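Local coordinates for replicase polyprotein 1a (Avian infectious bronchitis virus, PDB 3LD1) that includes nonstructural protein 2, whose fragment described here is of unknown function, alongside the papain-like and 3C-like proteinases of the same precursor, at residues K103-C106 against Q107-T111; I125-P128 against T129-L132. The protein carries 3 engineered substitutions. All coordinates share one frame; numbering follows the deposited sequence.

Contact 1 (K103-C106 against Q107-T111); sequences KTAC and QWSLT
Ala-105 and Trp-108 form the tight side of the single-turn helix 105-108. The indole lies across the alanine, with Ala-105 CA over one face of its five-membered ring, 3.5 Å from the ring centroid and 19° off the normal. The methyl reaches further along the same ring system, Ala-105 CB standing 3.6 Å from Trp-108 CZ2. What brings the indole back over the preceding turn is its first torsion: CG sits between the backbone N and the carbonyl carbon (chi1 54°). Thr-104 OG1 lies in the ring plane at the indole edge, and both it and Trp-108 NE1 are hydrogen-bonded to Leu-101 O, near the end of helix 93-103. Met-145 of helix 140-162 and Leu-115 of helix 112-121 also touch the indole, which is buried among them.

Ser-109 doubles the grip on one carbonyl. Its N bonds to Ala-105 O at 3.0 Å, tilted only slightly from the carbonyl plane, whereas Ser-109 OG bonds to Ala-105 O at 2.7 Å from well above that plane. Gln-141 OE1 also lies close to the hydroxyl, whose single proton cannot fully serve both oxygens.

The other side is looser. Cys-106, Gln-107 and Leu-110 are exposed; Gln-107 has a bent side chain, and its OE1 reaches only a loose 4.0 Å from Thr-104 CB. With the i to i+4 bond of Ser-109 N to Ala-105 O, this is a one-turn helical linker between helix 93-103 and helix 112-121, packed on one side by Trp-108.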
loop_
_atom_site.group_PDB
_atom_site.type_symbol
_atom_site.label_atom_id
_atom_site.label_comp_id
_atom_site.label_asym_id
_atom_site.label_seq_id
_atom_site.Cartn_x
_atom_site.Cartn_y
_atom_site.Cartn_z
ATOM N N LYS A 103 -20.719 22.720 7.867
ATOM C CA LYS A 103 -22.076 23.075 8.164
ATOM C C LYS A 103 -23.049 21.903 8.056
ATOM O O LYS A 103 -23.879 21.730 8.919
ATOM C CB LYS A 103 -22.543 24.252 7.283
ATOM C CG LYS A 103 -22.666 25.576 8.076
ATOM C CD LYS A 103 -22.176 26.881 7.321
ATOM C CE LYS A 103 -22.065 28.126 8.329
ATOM N NZ LYS A 103 -21.787 29.498 7.691
ATOM N N THR A 104 -22.917 21.062 7.037
ATOM C CA THR A 104 -23.778 19.897 6.917
ATOM C C THR A 104 -23.318 18.643 7.711
ATOM O O THR A 104 -23.885 17.587 7.554
ATOM C CB THR A 104 -24.026 19.540 5.419
ATOM O OG1 THR A 104 -22.792 19.206 4.755
ATOM C CG2 THR A 104 -24.742 20.646 4.702
ATOM N N ALA A 105 -22.295 18.724 8.558
ATOM C CA ALA A 105 -21.795 17.470 9.205
ATOM C C ALA A 105 -22.801 16.990 10.205
ATOM O O ALA A 105 -22.953 15.802 10.465
ATOM C CB ALA A 105 -20.501 17.674 9.873
ATOM N N CYS A 106 -23.509 17.940 10.738
ATOM C CA CYS A 106 -24.486 17.635 11.671
ATOM C C CYS A 106 -25.484 16.665 10.983
ATOM O O CYS A 106 -26.185 15.929 11.675
ATOM C CB CYS A 106 -25.099 18.939 12.161
ATOM S SG CYS A 106 -25.979 19.870 10.833
ATOM N N GLN A 107 -25.497 16.579 9.646
ATOM C CA GLN A 107 -26.297 15.546 9.006
ATOM C C GLN A 107 -25.506 14.394 8.562
ATOM O O GLN A 107 -25.871 13.285 8.893
ATOM C CB GLN A 107 -27.098 16.019 7.801
ATOM C CG GLN A 107 -27.990 17.179 8.118
ATOM C CD GLN A 107 -28.116 18.132 6.910
ATOM O OE1 GLN A 107 -27.675 17.837 5.784
ATOM N NE2 GLN A 107 -28.702 19.276 7.148
ATOM N N TRP A 108 -24.436 14.583 7.797
ATOM C CA TRP A 108 -23.819 13.423 7.154
ATOM C C TRP A 108 -22.910 12.577 8.068
ATOM O O TRP A 108 -22.552 11.435 7.751
ATOM C CB TRP A 108 -23.138 13.821 5.857
ATOM C CG TRP A 108 -22.126 14.962 5.982
ATOM C CD1 TRP A 108 -22.327 16.269 5.612
ATOM C CD2 TRP A 108 -20.777 14.899 6.500
ATOM N NE1 TRP A 108 -21.215 17.021 5.884
ATOM C CE2 TRP A 108 -20.238 16.213 6.411
ATOM C CE3 TRP A 108 -19.980 13.873 7.047
ATOM C CZ2 TRP A 108 -18.896 16.537 6.848
ATOM C CZ3 TRP A 108 -18.637 14.174 7.497
ATOM C CH2 TRP A 108 -18.098 15.486 7.340
ATOM N N SER A 109 -22.559 13.110 9.219
ATOM C CA SER A 109 -21.770 12.357 10.165
ATOM C C SER A 109 -22.514 11.596 11.240
ATOM O O SER A 109 -21.877 11.004 12.117
ATOM C CB SER A 109 -20.698 13.223 10.811
ATOM O OG SER A 109 -21.217 14.171 11.701
ATOM N N LEU A 110 -23.844 11.611 11.163
ATOM C CA LEU A 110 -24.765 10.896 12.094
ATOM C C LEU A 110 -24.333 9.437 12.353
ATOM O O LEU A 110 -24.090 9.102 13.500
ATOM C CB LEU A 110 -26.222 10.948 11.534
ATOM C CG LEU A 110 -27.164 12.007 12.107
ATOM C CD1 LEU A 110 -26.402 13.160 12.699
ATOM C CD2 LEU A 110 -28.316 12.478 11.186
ATOM N N THR A 111 -24.180 8.637 11.283
ATOM C CA THR A 111 -23.908 7.219 11.297
ATOM C C THR A 111 -23.002 6.696 10.115
ATOM O O THR A 111 -22.826 7.383 9.080
ATOM C CB THR A 111 -25.220 6.508 11.067
ATOM O OG1 THR A 111 -25.737 6.800 9.744
ATOM C CG2 THR A 111 -26.255 6.939 12.100
#

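Contact 2 (I125-P128 against T129-L132); sequences IFDP and TEIL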
loop_
_atom_site.group_PDB
_atom_site.type_symbol
_atom_site.label_atom_id
_atom_site.label_comp_id
_atom_site.label_asym_id
_atom_site.label_seq_id
_atom_site.Cartn_x
_atom_site.Cartn_y
_atom_site.Cartn_z
ATOM N N ILE A 125 -19.864 17.466 -5.525
ATOM C CA ILE A 125 -19.621 18.867 -5.160
ATOM C C ILE A 125 -18.140 19.251 -5.296
ATOM O O ILE A 125 -17.846 20.409 -5.517
ATOM C CB ILE A 125 -20.215 19.197 -3.748
ATOM C CG1 ILE A 125 -21.757 19.076 -3.731
ATOM C CG2 ILE A 125 -19.704 20.550 -3.177
ATOM C CD1 ILE A 125 -22.546 20.261 -4.388
ATOM N N PHE A 126 -17.229 18.279 -5.220
ATOM C CA PHE A 126 -15.792 18.502 -5.352
ATOM C C PHE A 126 -15.117 17.818 -6.511
ATOM O O PHE A 126 -15.458 16.699 -6.892
ATOM C CB PHE A 126 -15.130 18.013 -4.102
ATOM C CG PHE A 126 -15.521 18.786 -2.868
ATOM C CD1 PHE A 126 -16.648 18.410 -2.098
ATOM C CD2 PHE A 126 -14.752 19.871 -2.433
ATOM C CE1 PHE A 126 -17.012 19.128 -0.876
ATOM C CE2 PHE A 126 -15.115 20.599 -1.247
ATOM C CZ PHE A 126 -16.254 20.234 -0.477
ATOM N N ASP A 127 -14.119 18.482 -7.075
ATOM C CA ASP A 127 -13.351 17.853 -8.154
ATOM C C ASP A 127 -12.207 17.041 -7.564
ATOM O O ASP A 127 -12.017 17.067 -6.318
ATOM C CB ASP A 127 -12.774 18.899 -9.107
ATOM C CG ASP A 127 -11.880 19.908 -8.406
ATOM O OD1 ASP A 127 -10.895 19.567 -7.684
ATOM O OD2 ASP A 127 -12.169 21.095 -8.600
ATOM N N PRO A 128 -11.422 16.352 -8.443
ATOM C CA PRO A 128 -10.476 15.337 -7.962
ATOM C C PRO A 128 -9.439 15.892 -7.039
ATOM O O PRO A 128 -9.080 15.276 -6.055
ATOM C CB PRO A 128 -9.897 14.768 -9.243
ATOM C CG PRO A 128 -11.070 14.920 -10.191
ATOM C CD PRO A 128 -11.455 16.350 -9.912
ATOM N N THR A 129 -9.050 17.108 -7.273
ATOM C CA THR A 129 -8.015 17.747 -6.483
ATOM C C THR A 129 -8.561 18.173 -5.098
ATOM O O THR A 129 -7.873 18.109 -4.024
ATOM C CB THR A 129 -7.546 18.960 -7.350
ATOM O OG1 THR A 129 -6.817 18.451 -8.476
ATOM C CG2 THR A 129 -6.721 20.033 -6.595
ATOM N N GLU A 130 -9.798 18.627 -5.100
ATOM C CA GLU A 130 -10.284 19.134 -3.875
ATOM C C GLU A 130 -10.565 17.920 -2.966
ATOM O O GLU A 130 -10.311 17.981 -1.776
ATOM C CB GLU A 130 -11.522 19.981 -4.111
ATOM C CG GLU A 130 -11.291 21.396 -4.675
ATOM C CD GLU A 130 -12.599 21.985 -5.201
ATOM O OE1 GLU A 130 -13.465 21.214 -5.727
ATOM O OE2 GLU A 130 -12.777 23.222 -5.085
ATOM N N ILE A 131 -11.060 16.833 -3.549
ATOM C CA ILE A 131 -11.209 15.585 -2.876
ATOM C C ILE A 131 -9.921 15.146 -2.237
ATOM O O ILE A 131 -9.836 14.936 -1.007
ATOM C CB ILE A 131 -11.725 14.486 -3.826
ATOM C CG1 ILE A 131 -13.101 14.920 -4.399
ATOM C CG2 ILE A 131 -11.746 13.166 -3.088
ATOM C CD1 ILE A 131 -14.045 13.835 -4.584
ATOM N N LEU A 132 -8.862 15.068 -3.028
ATOM C CA LEU A 132 -7.590 14.699 -2.392
ATOM C C LEU A 132 -7.247 15.603 -1.203
ATOM O O LEU A 132 -6.698 15.121 -0.273
ATOM C CB LEU A 132 -6.447 14.567 -3.385
ATOM C CG LEU A 132 -6.042 13.335 -4.240
ATOM C CD1 LEU A 132 -6.787 11.930 -4.106
ATOM C CD2 LEU A 132 -5.990 13.814 -5.726
#
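Two carboxylates meet here at unusually short range: Asp-127 OD2 stands 3.2 Å from Glu-130 OE1, although both groups would be expected to carry negative charge. The pair belongs to a capping box at the start of helix 128-134, in which each acid accepts from the other residue's backbone N-H. Asp-127, the N-cap, presents OD1 to Glu-130 N at 3.0 Å, and the same oxygen takes a weak bond from Thr-129 N. In return, Asp-127 N donates almost straight to Glu-130 OE1 (3.1 Å, 169°), which receives it on its anti lone pair, the one directed away from OE2.

The first torsion of Asp-127, with CG between the backbone N and the carbonyl carbon (chi1 58°), brings OD1 over the first turn. Glu-130 runs back extended beyond CG, and its carboxylate lies within 14° of parallel to that of Asp-127. Lys-97 NZ of helix 93-103 forms a salt bridge with Glu-130 OE1, which together with the positive end of the helix dipole probably offsets the repulsion between the acids.

Next to this polar cap lies an apolar layer. Phe-126 is buried; Glu-130 CB meets its ring at the edge, near the ring plane, 3.6 Å from CD2. The ring and the Glu-130 carboxylate are steeply inclined to one another. Phe-126 CB also packs on Ile-131 CG1, much as in a hydrophobic staple, where the residue before the N-cap touches the one four positions beyond it. Regular helix bonding then takes over, with Ile-131 N held by Asp-127 O and Leu-132 N reaching Pro-128 O at 3.0 Å.

Contacts 1 and 2 illustrate two ways of organising short helical segments in one region of the chain. They follow in series, 103-111 closing before 125-132 opens, with helix 112-121 between them. Their centres are 19 Å apart and their nearest atoms about 8 Å apart, so they do not touch. Helix 93-103 is their common neighbour: Leu-101 O accepts from contact 1, and Lys-97, one turn earlier, reaches contact 2. Both lie on the same side of the chain's centre, contact 1 farther out at 30 Å and contact 2 at 22 Å. An aromatic side chain is buried in each, but backbone bonding to side-chain carboxylates distinguishes contact 2.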